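Local coordinates for S-adenosylmethionine dependent methyltransferase (Mesorhizobium loti, PDB 3BKW), which probably transfers methyl groups from S-adenosylmethionine to an acceptor substrate, at residues Tyr68-Leu74 with Gly90-Ala96; Ser113-Tyr119 with Phe140-Glu145; Phe206-Glu212 with Leu237-Arg243. All coordinates share one frame. Where two conformers were deposited one is given. Residue numbers count along the deposited sequence, not the author numbering.

Interaction 1: Tyr68-Leu74 with Gly90-Ala96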
# COMPACT_ATOMS: atom_id res chain seq x y z
N TYR A 68 24.79 -15.63 11.18
CA TYR A 68 24.25 -15.61 12.52
C TYR A 68 22.75 -15.33 12.49
O TYR A 68 22.32 -14.46 11.75
CB TYR A 68 24.96 -14.54 13.35
CG TYR A 68 24.36 -14.28 14.71
CD1 TYR A 68 24.32 -15.29 15.67
CD2 TYR A 68 23.83 -13.02 15.05
CE1 TYR A 68 23.76 -15.08 16.95
CE2 TYR A 68 23.26 -12.79 16.34
CZ TYR A 68 23.24 -13.83 17.27
OH TYR A 68 22.71 -13.64 18.52
N VAL A 69 21.98 -16.09 13.28
CA VAL A 69 20.53 -15.92 13.39
C VAL A 69 20.15 -15.81 14.87
O VAL A 69 20.53 -16.66 15.67
CB VAL A 69 19.72 -17.07 12.73
CG1 VAL A 69 18.22 -16.75 12.79
CG2 VAL A 69 20.15 -17.26 11.28
N LEU A 70 19.43 -14.73 15.22
CA LEU A 70 18.88 -14.53 16.56
C LEU A 70 17.37 -14.68 16.41
O LEU A 70 16.73 -13.88 15.71
CB LEU A 70 19.22 -13.14 17.11
CG LEU A 70 18.57 -12.76 18.46
CD1 LEU A 70 18.97 -13.73 19.60
CD2 LEU A 70 18.92 -11.32 18.81
N GLY A 71 16.81 -15.71 17.03
CA GLY A 71 15.37 -15.98 17.02
C GLY A 71 14.79 -15.51 18.33
O GLY A 71 15.23 -15.95 19.39
N LEU A 72 13.79 -14.63 18.26
CA LEU A 72 13.13 -14.09 19.44
C LEU A 72 11.65 -14.46 19.50
O LEU A 72 10.94 -14.33 18.51
CB LEU A 72 13.24 -12.58 19.45
CG LEU A 72 14.65 -11.99 19.40
CD1 LEU A 72 14.57 -10.44 19.48
CD2 LEU A 72 15.54 -12.55 20.50
N ASP A 73 11.19 -14.89 20.69
CA ASP A 73 9.79 -15.24 20.91
C ASP A 73 9.48 -15.06 22.40
O ASP A 73 10.39 -15.06 23.23
CB ASP A 73 9.52 -16.68 20.44
CG ASP A 73 8.06 -16.94 20.14
OD1 ASP A 73 7.67 -16.80 18.95
OD2 ASP A 73 7.30 -17.24 21.08
N LEU A 74 8.21 -14.86 22.73
CA LEU A 74 7.79 -14.68 24.12
C LEU A 74 7.74 -16.01 24.88
O LEU A 74 7.96 -16.01 26.08
CB LEU A 74 6.42 -13.99 24.17
CG LEU A 74 5.91 -13.51 25.55
CD1 LEU A 74 6.83 -12.47 26.20
CD2 LEU A 74 4.52 -12.92 25.36
N GLY A 90 25.41 -21.17 15.26
CA GLY A 90 24.90 -20.19 14.31
C GLY A 90 23.52 -19.63 14.57
O GLY A 90 23.19 -18.60 13.98
N ILE A 91 22.72 -20.30 15.42
CA ILE A 91 21.38 -19.83 15.79
C ILE A 91 21.28 -19.71 17.31
O ILE A 91 21.51 -20.68 18.03
CB ILE A 91 20.24 -20.77 15.32
CG1 ILE A 91 20.36 -21.07 13.82
CG2 ILE A 91 18.88 -20.11 15.65
CD1 ILE A 91 19.24 -21.97 13.30
N THR A 92 20.95 -18.50 17.78
CA THR A 92 20.72 -18.21 19.19
C THR A 92 19.24 -17.91 19.36
O THR A 92 18.68 -17.16 18.55
CB THR A 92 21.53 -17.00 19.66
OG1 THR A 92 22.93 -17.31 19.56
CG2 THR A 92 21.19 -16.59 21.11
N TYR A 93 18.61 -18.50 20.38
CA TYR A 93 17.20 -18.24 20.71
C TYR A 93 17.15 -17.53 22.05
O TYR A 93 17.83 -17.95 22.98
CB TYR A 93 16.38 -19.51 20.76
CG TYR A 93 16.20 -20.16 19.41
CD1 TYR A 93 15.25 -19.67 18.50
CD2 TYR A 93 17.00 -21.23 19.01
CE1 TYR A 93 15.09 -20.27 17.24
CE2 TYR A 93 16.84 -21.82 17.75
CZ TYR A 93 15.88 -21.34 16.87
OH TYR A 93 15.72 -21.93 15.64
N GLU A 94 16.39 -16.45 22.12
CA GLU A 94 16.23 -15.69 23.37
C GLU A 94 14.80 -15.29 23.55
O GLU A 94 14.11 -14.97 22.58
CB GLU A 94 17.10 -14.44 23.38
CG GLU A 94 18.61 -14.70 23.36
CD GLU A 94 19.44 -13.41 23.46
OE1 GLU A 94 18.86 -12.31 23.42
OE2 GLU A 94 20.68 -13.51 23.57
N ARG A 95 14.34 -15.28 24.80
CA ARG A 95 12.98 -14.88 25.12
C ARG A 95 12.91 -13.35 25.02
O ARG A 95 13.83 -12.66 25.46
CB ARG A 95 12.56 -15.38 26.50
CG ARG A 95 11.07 -15.27 26.75
CD ARG A 95 10.71 -15.61 28.18
NE ARG A 95 9.36 -15.17 28.52
CZ ARG A 95 8.99 -13.91 28.77
NH1 ARG A 95 9.86 -12.88 28.70
NH2 ARG A 95 7.71 -13.65 29.08
N ALA A 96 11.86 -12.84 24.37
CA ALA A 96 11.66 -11.40 24.22
C ALA A 96 10.20 -11.05 24.04
O ALA A 96 9.42 -11.84 23.50
CB ALA A 96 12.46 -10.86 23.05
O HOH W 1 5.62 -16.20 28.29
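Tyr68-Leu74 and Gly90-Ala96 carry the two parallel strands of a beta-alpha-beta unit in the Rossmann-like fold of class I methyltransferases. Helix 76-84 makes the connection. The strand axes approach to 4.7 Å and cross at 21°.

Backbone hydrogen bonds form the spine of the contact. Val69 N donates to Gly90 O (2.9 Å), and Val69 O accepts from Thr92 N (2.8 Å). Gly71 repeats this pattern: its N reaches Thr92 O at 2.8 Å and its O receives Glu94 N at 3.0 Å. Asp73 N to Glu94 O is weak at 3.5 Å, but Ala96 N to Asp73 O is firm at 2.9 Å. CA-H...O contacts fill the gaps, such as Arg95 CA to Asp73 O at 3.2 Å.

Apolar packing differs on the two faces. Val69, Ile91 and Tyr93 lie on the face packed by helix 56-63, with Val69 CB 4.2 Å from Ile91 CG1. Gly71 is on this face too, where a CB would clash with Tyr93 CD1. Across the sheet, Leu70 CD1 meets Thr92 CG2 at 3.9 Å, and Leu72 CB lies 4.1 Å from Ala96 CB.

Polar groups gather at the C-terminal ends of the strands, the end of the sheet where this family generally binds its cofactor. Asp73 is held there by the backbone N atoms of Gly53 and Ser75. Nearby, Leu74 CD1 sits over one face of the Arg95 guanidinium, 3.2 Å from Arg95 NH2, and a water donates to Leu74 O at 3.2 Å.

Interaction 2: Ser113-Tyr119 with Phe140-Glu145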
# COMPACT_ATOMS: atom_id res chain seq x y z
N SER A 113 10.09 -11.08 10.10
CA SER A 113 8.99 -11.39 11.01
C SER A 113 7.78 -11.93 10.28
O SER A 113 7.25 -11.28 9.39
CB SER A 113 8.60 -10.15 11.79
OG SER A 113 7.60 -10.48 12.76
N SER A 114 7.35 -13.13 10.65
CA SER A 114 6.16 -13.75 10.09
C SER A 114 4.98 -13.67 11.06
O SER A 114 5.00 -14.28 12.14
CB SER A 114 6.42 -15.21 9.75
OG SER A 114 5.22 -15.87 9.38
N LEU A 115 3.97 -12.89 10.68
CA LEU A 115 2.68 -12.87 11.36
C LEU A 115 2.74 -12.62 12.86
O LEU A 115 2.09 -13.31 13.66
CB LEU A 115 1.94 -14.17 11.03
CG LEU A 115 1.76 -14.48 9.54
CD1 LEU A 115 1.01 -15.82 9.35
CD2 LEU A 115 1.06 -13.34 8.81
N ALA A 116 3.55 -11.63 13.23
CA ALA A 116 3.73 -11.22 14.63
C ALA A 116 3.37 -9.75 14.89
O ALA A 116 2.86 -9.44 15.95
CB ALA A 116 5.18 -11.46 15.07
N LEU A 117 3.67 -8.86 13.94
CA LEU A 117 3.54 -7.44 14.16
C LEU A 117 2.13 -6.93 14.29
O LEU A 117 1.94 -5.90 14.93
CB LEU A 117 4.34 -6.62 13.16
CG LEU A 117 5.86 -6.86 13.09
CD1 LEU A 117 6.45 -5.65 12.36
CD2 LEU A 117 6.54 -7.08 14.41
N HIS A 118 1.15 -7.68 13.77
CA HIS A 118 -0.26 -7.31 13.99
C HIS A 118 -0.71 -7.43 15.44
O HIS A 118 -1.79 -6.97 15.78
CB HIS A 118 -1.23 -7.97 13.02
CG HIS A 118 -1.12 -9.45 12.95
ND1 HIS A 118 -0.40 -10.09 11.98
CD2 HIS A 118 -1.62 -10.43 13.74
CE1 HIS A 118 -0.48 -11.40 12.14
NE2 HIS A 118 -1.19 -11.63 13.22
N TYR A 119 0.10 -8.07 16.30
CA TYR A 119 -0.18 -8.14 17.75
C TYR A 119 0.54 -7.08 18.59
O TYR A 119 0.34 -7.02 19.80
CB TYR A 119 0.16 -9.54 18.28
CG TYR A 119 -0.57 -10.65 17.54
CD1 TYR A 119 -1.98 -10.65 17.44
CD2 TYR A 119 0.12 -11.70 16.92
CE1 TYR A 119 -2.67 -11.67 16.76
CE2 TYR A 119 -0.58 -12.73 16.24
CZ TYR A 119 -1.97 -12.69 16.17
OH TYR A 119 -2.70 -13.67 15.48
N PHE A 140 14.22 -5.05 6.32
CA PHE A 140 13.20 -5.52 7.24
C PHE A 140 12.10 -6.07 6.34
O PHE A 140 11.53 -5.32 5.56
CB PHE A 140 12.72 -4.38 8.13
CG PHE A 140 11.67 -4.76 9.15
CD1 PHE A 140 11.53 -6.06 9.67
CD2 PHE A 140 10.89 -3.75 9.71
CE1 PHE A 140 10.57 -6.36 10.65
CE2 PHE A 140 9.97 -4.04 10.69
CZ PHE A 140 9.81 -5.33 11.16
N VAL A 141 11.85 -7.38 6.43
CA VAL A 141 10.88 -8.06 5.59
C VAL A 141 9.91 -8.76 6.53
O VAL A 141 10.31 -9.56 7.39
CB VAL A 141 11.57 -9.06 4.66
CG1 VAL A 141 10.54 -9.83 3.81
CG2 VAL A 141 12.57 -8.35 3.76
N PHE A 142 8.62 -8.44 6.41
CA PHE A 142 7.64 -9.00 7.30
C PHE A 142 6.26 -9.19 6.70
O PHE A 142 5.89 -8.51 5.73
CB PHE A 142 7.56 -8.14 8.58
CG PHE A 142 7.01 -6.73 8.36
CD1 PHE A 142 5.64 -6.48 8.54
CD2 PHE A 142 7.84 -5.65 8.01
CE1 PHE A 142 5.10 -5.19 8.38
CE2 PHE A 142 7.31 -4.34 7.84
CZ PHE A 142 5.93 -4.12 8.02
N SER A 143 5.52 -10.12 7.31
CA SER A 143 4.14 -10.38 6.95
C SER A 143 3.25 -10.08 8.14
O SER A 143 3.64 -10.29 9.30
CB SER A 143 3.94 -11.82 6.52
OG SER A 143 4.29 -12.72 7.55
N THR A 144 2.07 -9.56 7.83
CA THR A 144 1.02 -9.32 8.81
C THR A 144 -0.32 -9.65 8.17
O THR A 144 -0.44 -9.76 6.96
CB THR A 144 0.99 -7.82 9.29
OG1 THR A 144 0.95 -6.93 8.15
CG2 THR A 144 2.22 -7.47 10.15
N GLU A 145 -1.35 -9.80 9.00
CA GLU A 145 -2.70 -9.89 8.49
C GLU A 145 -3.02 -8.59 7.79
O GLU A 145 -2.67 -7.50 8.24
CB GLU A 145 -3.72 -10.12 9.61
CG GLU A 145 -3.74 -11.55 10.10
CD GLU A 145 -4.73 -11.84 11.19
OE1 GLU A 145 -5.66 -11.05 11.39
OE2 GLU A 145 -4.55 -12.87 11.84
O HOH W 2 5.14 -9.79 11.56
O HOH W 3 4.40 -15.33 6.85
O HOH W 4 -5.12 -13.00 14.49
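Leu117, Ser143 and Ser113 give up the most area here, where the neighbouring parallel strands 108-114 and 138-145 of the Rossmann-like methyltransferase sheet meet near the centre of the chain. Helix 123-133 links them and packs on Leu117.

Ser113 sets the pairing. Its N donates to Val141 O (3.1 Å) and its O accepts from Ser143 N (2.9 Å). Its OG is hydrogen-bonded to Leu50 O of neighbouring strand 46-50 and accepts a hydrogen bond from a water, 2.8 Å from Ser113 OG.

Ser143 holds the chain as it leaves strand 108-114 at its C-terminal end. Leu115 N donates to Ser143 O at 3.0 Å and weakly to Ser143 OG at 3.2 Å. The water on Ser113 OG also donates to Ser143 O (2.8 Å) and accepts from Leu117 N (2.9 Å).

Leu117 begins the 3-10 turn 117-119 and points back at the strand. Its CD1 makes a CH-pi contact over the Phe142 ring, 4.2 Å from the centroid, and lies 3.6 Å from Phe140 CZ.

His118 follows, with Glu145 CG over its ring face. A 1,2-ethanediol, probably from the crystallisation liquor, lies about 4 Å from this side chain. Glu145 forms a salt bridge with Lys189, and a water joins Tyr119 OH to Glu145 OE2, 2.7 Å from each. Apolar packing by Leu117 thus sits beside water-bridged serines, and a pocket at the strand ends is possible.

Interaction 3: Phe206-Glu212 with Leu237-Arg243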
# COMPACT_ATOMS: atom_id res chain seq x y z
N PHE A 206 12.85 4.16 7.11
CA PHE A 206 12.92 3.13 6.07
C PHE A 206 12.46 3.67 4.73
O PHE A 206 11.62 4.57 4.65
CB PHE A 206 12.02 1.92 6.41
CG PHE A 206 12.52 1.07 7.54
CD1 PHE A 206 13.49 0.09 7.31
CD2 PHE A 206 12.00 1.21 8.83
CE1 PHE A 206 13.95 -0.73 8.34
CE2 PHE A 206 12.44 0.37 9.88
CZ PHE A 206 13.43 -0.59 9.63
N ALA A 207 13.02 3.09 3.67
CA ALA A 207 12.55 3.31 2.32
C ALA A 207 11.71 2.08 2.01
O ALA A 207 12.14 0.96 2.30
CB ALA A 207 13.69 3.38 1.38
N ILE A 208 10.51 2.25 1.45
CA ILE A 208 9.68 1.10 1.05
C ILE A 208 10.31 0.49 -0.21
O ILE A 208 10.59 1.20 -1.19
CB ILE A 208 8.21 1.49 0.72
CG1 ILE A 208 7.57 2.30 1.86
CG2 ILE A 208 7.37 0.25 0.33
CD1 ILE A 208 7.69 1.63 3.26
N GLU A 209 10.56 -0.81 -0.17
CA GLU A 209 11.16 -1.55 -1.28
C GLU A 209 10.15 -2.37 -2.08
O GLU A 209 10.22 -2.43 -3.31
CB GLU A 209 12.30 -2.43 -0.76
CG GLU A 209 13.03 -3.22 -1.84
CD GLU A 209 14.32 -3.84 -1.35
OE1 GLU A 209 15.21 -3.08 -0.92
OE2 GLU A 209 14.47 -5.09 -1.44
N HIS A 210 9.22 -3.03 -1.39
CA HIS A 210 8.24 -3.89 -2.07
C HIS A 210 7.04 -4.09 -1.16
O HIS A 210 7.19 -4.25 0.05
CB HIS A 210 8.89 -5.25 -2.41
CG HIS A 210 8.05 -6.15 -3.27
ND1 HIS A 210 8.13 -6.14 -4.65
CD2 HIS A 210 7.16 -7.11 -2.94
CE1 HIS A 210 7.28 -7.04 -5.13
NE2 HIS A 210 6.69 -7.65 -4.11
N VAL A 211 5.85 -4.03 -1.74
CA VAL A 211 4.60 -4.22 -1.01
C VAL A 211 3.76 -5.23 -1.80
O VAL A 211 3.51 -5.03 -2.98
CB VAL A 211 3.83 -2.89 -0.86
CG1 VAL A 211 2.51 -3.10 -0.10
CG2 VAL A 211 4.68 -1.85 -0.14
N GLU A 212 3.31 -6.28 -1.13
CA GLU A 212 2.53 -7.31 -1.81
C GLU A 212 1.35 -7.72 -0.96
O GLU A 212 1.50 -8.04 0.23
CB GLU A 212 3.47 -8.46 -2.11
CG GLU A 212 2.94 -9.50 -3.03
CD GLU A 212 4.04 -10.40 -3.57
OE1 GLU A 212 5.13 -9.91 -3.99
OE2 GLU A 212 3.80 -11.61 -3.64
N LEU A 237 -0.58 -9.04 4.23
CA LEU A 237 0.20 -7.94 3.68
C LEU A 237 1.66 -8.31 3.89
O LEU A 237 2.06 -8.63 5.02
CB LEU A 237 -0.11 -6.62 4.40
CG LEU A 237 0.66 -5.39 3.90
CD1 LEU A 237 0.25 -5.03 2.44
CD2 LEU A 237 0.48 -4.17 4.82
N LEU A 238 2.44 -8.26 2.81
CA LEU A 238 3.87 -8.56 2.82
C LEU A 238 4.61 -7.26 2.50
O LEU A 238 4.30 -6.60 1.49
CB LEU A 238 4.21 -9.64 1.81
CG LEU A 238 3.30 -10.87 1.78
CD1 LEU A 238 3.81 -11.86 0.70
CD2 LEU A 238 3.16 -11.59 3.10
N VAL A 239 5.58 -6.88 3.33
CA VAL A 239 6.34 -5.65 3.09
C VAL A 239 7.85 -5.86 3.27
O VAL A 239 8.26 -6.59 4.19
CB VAL A 239 5.93 -4.51 4.09
CG1 VAL A 239 6.70 -3.21 3.79
CG2 VAL A 239 4.43 -4.23 4.08
N SER A 240 8.63 -5.27 2.36
CA SER A 240 10.10 -5.20 2.43
C SER A 240 10.47 -3.73 2.49
O SER A 240 9.99 -2.95 1.67
CB SER A 240 10.73 -5.81 1.19
OG SER A 240 12.15 -5.63 1.21
N ALA A 241 11.32 -3.36 3.44
CA ALA A 241 11.78 -1.98 3.62
C ALA A 241 13.29 -2.02 3.81
O ALA A 241 13.82 -3.01 4.33
CB ALA A 241 11.11 -1.34 4.79
N ARG A 242 13.95 -0.97 3.36
CA ARG A 242 15.40 -0.86 3.45
C ARG A 242 15.77 0.34 4.29
O ARG A 242 15.09 1.36 4.26
CB ARG A 242 15.96 -0.68 2.05
CG ARG A 242 17.48 -0.73 1.97
CD ARG A 242 18.00 -0.44 0.57
NE ARG A 242 17.53 0.86 0.08
CZ ARG A 242 16.50 1.08 -0.76
NH1 ARG A 242 15.80 0.08 -1.29
NH2 ARG A 242 16.19 2.34 -1.09
N ARG A 243 16.85 0.23 5.06
CA ARG A 243 17.34 1.39 5.80
C ARG A 243 18.65 1.89 5.18
O ARG A 243 19.08 2.99 5.50
CB ARG A 243 17.43 1.06 7.29
CG ARG A 243 18.56 0.17 7.69
CD ARG A 243 19.78 0.98 8.06
NE ARG A 243 19.77 1.48 9.41
CZ ARG A 243 20.41 2.56 9.87
NH1 ARG A 243 21.07 3.40 9.07
NH2 ARG A 243 20.33 2.85 11.17
OXT ARG A 243 19.32 1.24 4.38
O HOH W 5 13.20 1.31 -2.68
O HOH W 6 14.68 -7.36 0.88
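Phe206 opens the contact by resting its CD1 3.7 Å from Ala241 CB, while its ring meets His131 edge-to-face. Ala207 then forms a hydrogen-bonded antiparallel pair with Arg242: Ala207 N to Arg242 O is 2.8 Å, and Arg242 N to Ala207 O is 2.9 Å. Ile208 faces Ala241 in a non-hydrogen-bonded pair and packs on Ile202 of the second subunit.

The register slips next. Glu209 N and His210 N both donate to Ser240 O, at 2.9 and 3.2 Å, which makes a classic beta bulge. The bulge turns the Glu209 side chain toward the other strand. Its OE1 forms a salt bridge with Arg242 NH1 at 3.2 Å and also accepts from His139.

Regular pairing resumes with Ser240 N to His210 O at 2.9 Å. Val211 CG1 touches Leu237 CD1 at 3.9 Å, and Val211 N bonds to Asn199 of the second subunit. Glu212 closes the segment through two 2.8 Å bonds, Glu212 N to Leu238 O and Leu238 N to Glu212 O; its OE1 accepts from His210 NE2 at 2.7 Å.

Strand 236-242, inserted antiparallel between strands 138-145 and 207-213, is the hallmark of the class I methyltransferase sheet.

All three contacts belong to one seven-stranded sheet. Interaction 2 lies in the middle, its centre about 2 Å from the centre of the chain; interactions 1 and 3 take in its outermost strands. Interactions 2 and 3 are joined directly, since strands 138-145 and 236-242 are neighbours and Thr144 O lies 2.8 Å from Leu237 N, a probable hydrogen bond. Interaction 1 touches neither. The chemistry follows position. Interaction 1 is regular parallel pairing with exposed charged residues on the edge strand. Interaction 2 has little strand pairing and relies on aliphatic groups packed against aromatic rings and on bridging waters. Interaction 3 is antiparallel, bulged and salt-bridged, and its edge strand meets the second subunit.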